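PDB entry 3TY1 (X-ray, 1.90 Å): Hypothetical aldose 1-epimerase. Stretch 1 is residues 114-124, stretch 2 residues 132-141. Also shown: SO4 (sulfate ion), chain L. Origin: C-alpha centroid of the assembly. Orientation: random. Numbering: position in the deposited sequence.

Stretch 1 (114-124) MVRCGYEWTGH
Stretch 2, residues 132-141: IYTLHGKAGN

Two segments without regular pairing can still be locked together when backbone polar groups are met one by one and a few side chains fill the gaps; the contact between residues 114-124 and 132-141 of this hypothetical aldose 1-epimerase is a compact example. The first stretch begins as a strand, extended from Met114 (a selenomethionine), and passes through a cis peptide bond between Gly118 and Tyr119 into a loop. The second leaves the end of a strand at Ile132 and Tyr133, makes a type II turn from Thr134 to Gly137, and enters a 3-10 segment at Ala139 and Gly140. The register runs antiparallel: CA atoms pair as Arg116 with Gly140 (5.6 Å), Gly118 with Gly137 (4.8 Å), Thr122 with His136 (4.1 Å) and His124 with Leu135 (4.9 Å).

Two carbonyls anchor this alignment. Gly118 O accepts from Ala139 N at 2.9 Å and, weakly, from Lys138 N at 3.3 Å, while Gly123 O accepts from His136 N at 3.0 Å. Between them the chains approach too closely for a side chain at Gly137 (phi 69°, psi -160°): an ideal CB there would lie 2.3 Å from Trp121 O and 2.9 Å from Gly118 O. Gly123, at phi 92° and psi -179°, likewise adopts angles that call for glycine. Near the Arg116-Gly140 end, water 1 donates to Arg116 O (2.9 Å) and His136 O (2.7 Å) and accepts from Gly140 N (3.3 Å), tying the three together.

Trp121 (chi1 72°, p; chi2 92°) buries the most area. Its NE1 donates to Thr134 O at 2.8 Å, in the ring plane, leaving both faces free for packing. Tyr133 (chi1 -73°, m; chi2 -86°) presents its edge to one face, the centroid of its ring 5.2 Å from that of the Trp121 five-membered ring, planes at 83°; Gly137 CA covers the opposite face, 3.9 Å from the centroid of the five-membered ring.

His136 (phi 66°, psi 24°; chi1 -69°, m; chi2 -37°) organises the other side-chain cluster. Cys117 (chi1 -62°, m) places SG over its ring face, 3.8 Å from the centroid. Gly123 N donates weakly to His136 ND1 at 3.3 Å, and His136 NE2 donates to sulfate O3 at 2.6 Å. Thr122 (chi1 -160°, t) turns back on its own stretch, OG1 donating to Cys117 O at 2.6 Å. An apolar contact joins Tyr119 CD1 to Ala139 CB at 4.0 Å, and Leu135 CD1 (chi1 178°, t; chi2 59°, p) lies 3.8 Å from His124 CA.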

# COMPACT_ATOMS: atom_id res chain seq x y z
N MSE A 114 -14.77 -15.12 10.20
CA MSE A 114 -15.89 -14.27 9.71
C MSE A 114 -15.34 -12.97 9.09
O MSE A 114 -14.73 -12.18 9.78
CB MSE A 114 -16.94 -14.00 10.82
CG MSE A 114 -18.38 -13.69 10.36
SE MSE A 114 -18.49 -12.01 9.41
CE MSE A 114 -18.10 -10.82 10.91
N VAL A 115 -15.55 -12.80 7.78
CA VAL A 115 -15.18 -11.60 7.06
C VAL A 115 -16.43 -10.85 6.61
O VAL A 115 -17.29 -11.45 5.99
CB VAL A 115 -14.40 -11.91 5.76
CG1 VAL A 115 -14.01 -10.57 5.08
CG2 VAL A 115 -13.21 -12.75 6.06
N ARG A 116 -16.53 -9.55 6.92
CA ARG A 116 -17.63 -8.74 6.36
C ARG A 116 -17.21 -8.41 4.94
O ARG A 116 -16.25 -7.68 4.74
CB ARG A 116 -17.84 -7.49 7.19
CG ARG A 116 -18.45 -7.80 8.57
CD ARG A 116 -18.49 -6.58 9.51
NE ARG A 116 -19.02 -6.90 10.85
CZ ARG A 116 -18.29 -7.39 11.86
NH1 ARG A 116 -17.03 -7.66 11.69
NH2 ARG A 116 -18.85 -7.62 13.07
N CYS A 117 -17.90 -8.99 3.96
CA CYS A 117 -17.60 -8.80 2.54
C CYS A 117 -18.59 -7.74 2.06
O CYS A 117 -19.73 -8.06 1.70
CB CYS A 117 -17.78 -10.11 1.80
SG CYS A 117 -16.65 -11.39 2.36
N GLY A 118 -18.17 -6.49 2.15
CA GLY A 118 -19.04 -5.33 1.91
C GLY A 118 -18.27 -4.08 2.34
O GLY A 118 -17.07 -4.16 2.46
N TYR A 119 -18.92 -2.93 2.58
CA TYR A 119 -20.37 -2.71 2.37
C TYR A 119 -20.68 -1.94 1.10
O TYR A 119 -21.78 -2.04 0.56
CB TYR A 119 -20.98 -1.98 3.56
CG TYR A 119 -21.06 -2.83 4.80
CD1 TYR A 119 -19.94 -3.03 5.61
CD2 TYR A 119 -22.27 -3.45 5.18
CE1 TYR A 119 -20.01 -3.82 6.75
CE2 TYR A 119 -22.36 -4.23 6.34
CZ TYR A 119 -21.21 -4.43 7.11
OH TYR A 119 -21.26 -5.19 8.25
N GLU A 120 -19.71 -1.19 0.59
CA GLU A 120 -19.92 -0.41 -0.65
C GLU A 120 -20.22 -1.35 -1.85
O GLU A 120 -21.04 -1.03 -2.72
CB GLU A 120 -18.72 0.51 -0.89
CG GLU A 120 -19.02 1.65 -1.84
CD GLU A 120 -17.81 2.48 -2.23
OE1 GLU A 120 -16.89 2.66 -1.40
OE2 GLU A 120 -17.80 3.00 -3.37
N TRP A 121 -19.56 -2.51 -1.87
CA TRP A 121 -19.89 -3.59 -2.80
C TRP A 121 -19.37 -4.90 -2.23
O TRP A 121 -18.66 -4.91 -1.23
CB TRP A 121 -19.35 -3.36 -4.23
CG TRP A 121 -17.91 -3.50 -4.34
CD1 TRP A 121 -17.22 -4.63 -4.65
CD2 TRP A 121 -16.94 -2.50 -4.06
NE1 TRP A 121 -15.89 -4.40 -4.60
CE2 TRP A 121 -15.68 -3.10 -4.22
CE3 TRP A 121 -17.01 -1.16 -3.68
CZ2 TRP A 121 -14.48 -2.40 -4.01
CZ3 TRP A 121 -15.84 -0.46 -3.47
CH2 TRP A 121 -14.57 -1.09 -3.64
N THR A 122 -19.70 -6.00 -2.91
CA THR A 122 -19.28 -7.33 -2.50
C THR A 122 -19.17 -8.25 -3.72
O THR A 122 -19.45 -7.87 -4.84
CB THR A 122 -20.29 -7.94 -1.48
OG1 THR A 122 -19.66 -8.98 -0.76
CG2 THR A 122 -21.60 -8.44 -2.19
N GLY A 123 -18.72 -9.47 -3.47
CA GLY A 123 -18.76 -10.52 -4.48
C GLY A 123 -17.52 -10.64 -5.32
O GLY A 123 -16.54 -9.89 -5.15
N HIS A 124 -17.56 -11.58 -6.26
CA HIS A 124 -16.42 -11.83 -7.15
C HIS A 124 -16.09 -10.55 -7.93
O HIS A 124 -16.97 -9.73 -8.18
CB HIS A 124 -16.72 -12.95 -8.13
CG HIS A 124 -16.84 -14.30 -7.50
ND1 HIS A 124 -17.38 -15.37 -8.16
CD2 HIS A 124 -16.50 -14.74 -6.27
CE1 HIS A 124 -17.34 -16.43 -7.38
NE2 HIS A 124 -16.80 -16.08 -6.23
N ILE A 132 -12.11 -1.34 -11.37
CA ILE A 132 -12.08 -2.71 -10.86
C ILE A 132 -12.83 -2.74 -9.54
O ILE A 132 -12.44 -2.08 -8.60
CB ILE A 132 -10.65 -3.20 -10.63
CG1 ILE A 132 -9.84 -3.19 -11.93
CG2 ILE A 132 -10.68 -4.64 -10.08
CD1 ILE A 132 -8.31 -3.41 -11.71
N TYR A 133 -13.89 -3.53 -9.49
CA TYR A 133 -14.57 -3.85 -8.25
C TYR A 133 -13.89 -5.07 -7.73
O TYR A 133 -14.02 -6.13 -8.30
CB TYR A 133 -16.04 -4.15 -8.52
CG TYR A 133 -16.83 -2.91 -8.84
CD1 TYR A 133 -17.36 -2.13 -7.83
CD2 TYR A 133 -17.03 -2.51 -10.17
CE1 TYR A 133 -18.09 -0.98 -8.10
CE2 TYR A 133 -17.76 -1.38 -10.47
CZ TYR A 133 -18.28 -0.61 -9.44
OH TYR A 133 -19.00 0.51 -9.72
N THR A 134 -13.15 -4.92 -6.64
CA THR A 134 -12.30 -5.96 -6.12
C THR A 134 -13.08 -6.95 -5.25
O THR A 134 -14.11 -6.61 -4.69
CB THR A 134 -11.12 -5.35 -5.37
OG1 THR A 134 -11.62 -4.50 -4.32
CG2 THR A 134 -10.25 -4.52 -6.35
N LEU A 135 -12.55 -8.17 -5.15
CA LEU A 135 -13.18 -9.26 -4.45
C LEU A 135 -13.64 -8.90 -3.04
O LEU A 135 -12.83 -8.62 -2.14
CB LEU A 135 -12.23 -10.47 -4.36
CG LEU A 135 -12.74 -11.71 -3.60
CD1 LEU A 135 -14.02 -12.29 -4.22
CD2 LEU A 135 -11.65 -12.80 -3.60
N HIS A 136 -14.94 -8.96 -2.84
CA HIS A 136 -15.56 -8.83 -1.50
C HIS A 136 -15.42 -7.49 -0.80
O HIS A 136 -15.54 -7.41 0.42
CB HIS A 136 -15.11 -10.00 -0.56
CG HIS A 136 -15.68 -11.31 -0.97
ND1 HIS A 136 -16.95 -11.43 -1.47
CD2 HIS A 136 -15.17 -12.57 -0.91
CE1 HIS A 136 -17.21 -12.69 -1.73
NE2 HIS A 136 -16.15 -13.41 -1.39
N GLY A 137 -15.24 -6.44 -1.58
CA GLY A 137 -15.27 -5.10 -1.03
C GLY A 137 -14.11 -4.75 -0.12
O GLY A 137 -13.01 -5.40 -0.15
N LYS A 138 -14.33 -3.73 0.68
CA LYS A 138 -13.25 -3.11 1.47
C LYS A 138 -13.31 -3.21 2.97
O LYS A 138 -12.27 -2.99 3.61
CB LYS A 138 -13.05 -1.63 1.06
CG LYS A 138 -12.42 -1.48 -0.34
CD LYS A 138 -11.98 -0.05 -0.65
CE LYS A 138 -10.63 0.33 0.02
NZ LYS A 138 -10.31 1.81 -0.12
N ALA A 139 -14.47 -3.55 3.55
CA ALA A 139 -14.63 -3.51 5.02
C ALA A 139 -13.60 -4.38 5.70
O ALA A 139 -12.96 -3.98 6.69
CB ALA A 139 -16.07 -3.90 5.47
N GLY A 140 -13.43 -5.57 5.16
CA GLY A 140 -12.51 -6.53 5.74
C GLY A 140 -11.03 -6.16 5.73
O GLY A 140 -10.22 -6.75 6.48
N ASN A 141 -10.65 -5.21 4.86
CA ASN A 141 -9.28 -4.71 4.79
C ASN A 141 -9.17 -3.23 5.18
O ASN A 141 -8.27 -2.55 4.75
CB ASN A 141 -8.69 -5.01 3.43
CG ASN A 141 -8.24 -6.45 3.30
OD1 ASN A 141 -7.15 -6.78 3.70
ND2 ASN A 141 -9.07 -7.31 2.72
S SO4 L . -14.84 -17.01 -1.89
O1 SO4 L . -13.72 -17.58 -1.15
O2 SO4 L . -15.88 -18.04 -2.15
O3 SO4 L . -15.45 -15.90 -1.15
O4 SO4 L . -14.33 -16.49 -3.16
O HOH W 1 -14.15 -7.71 2.77
O HOH W 2 -16.66 -2.24 -0.21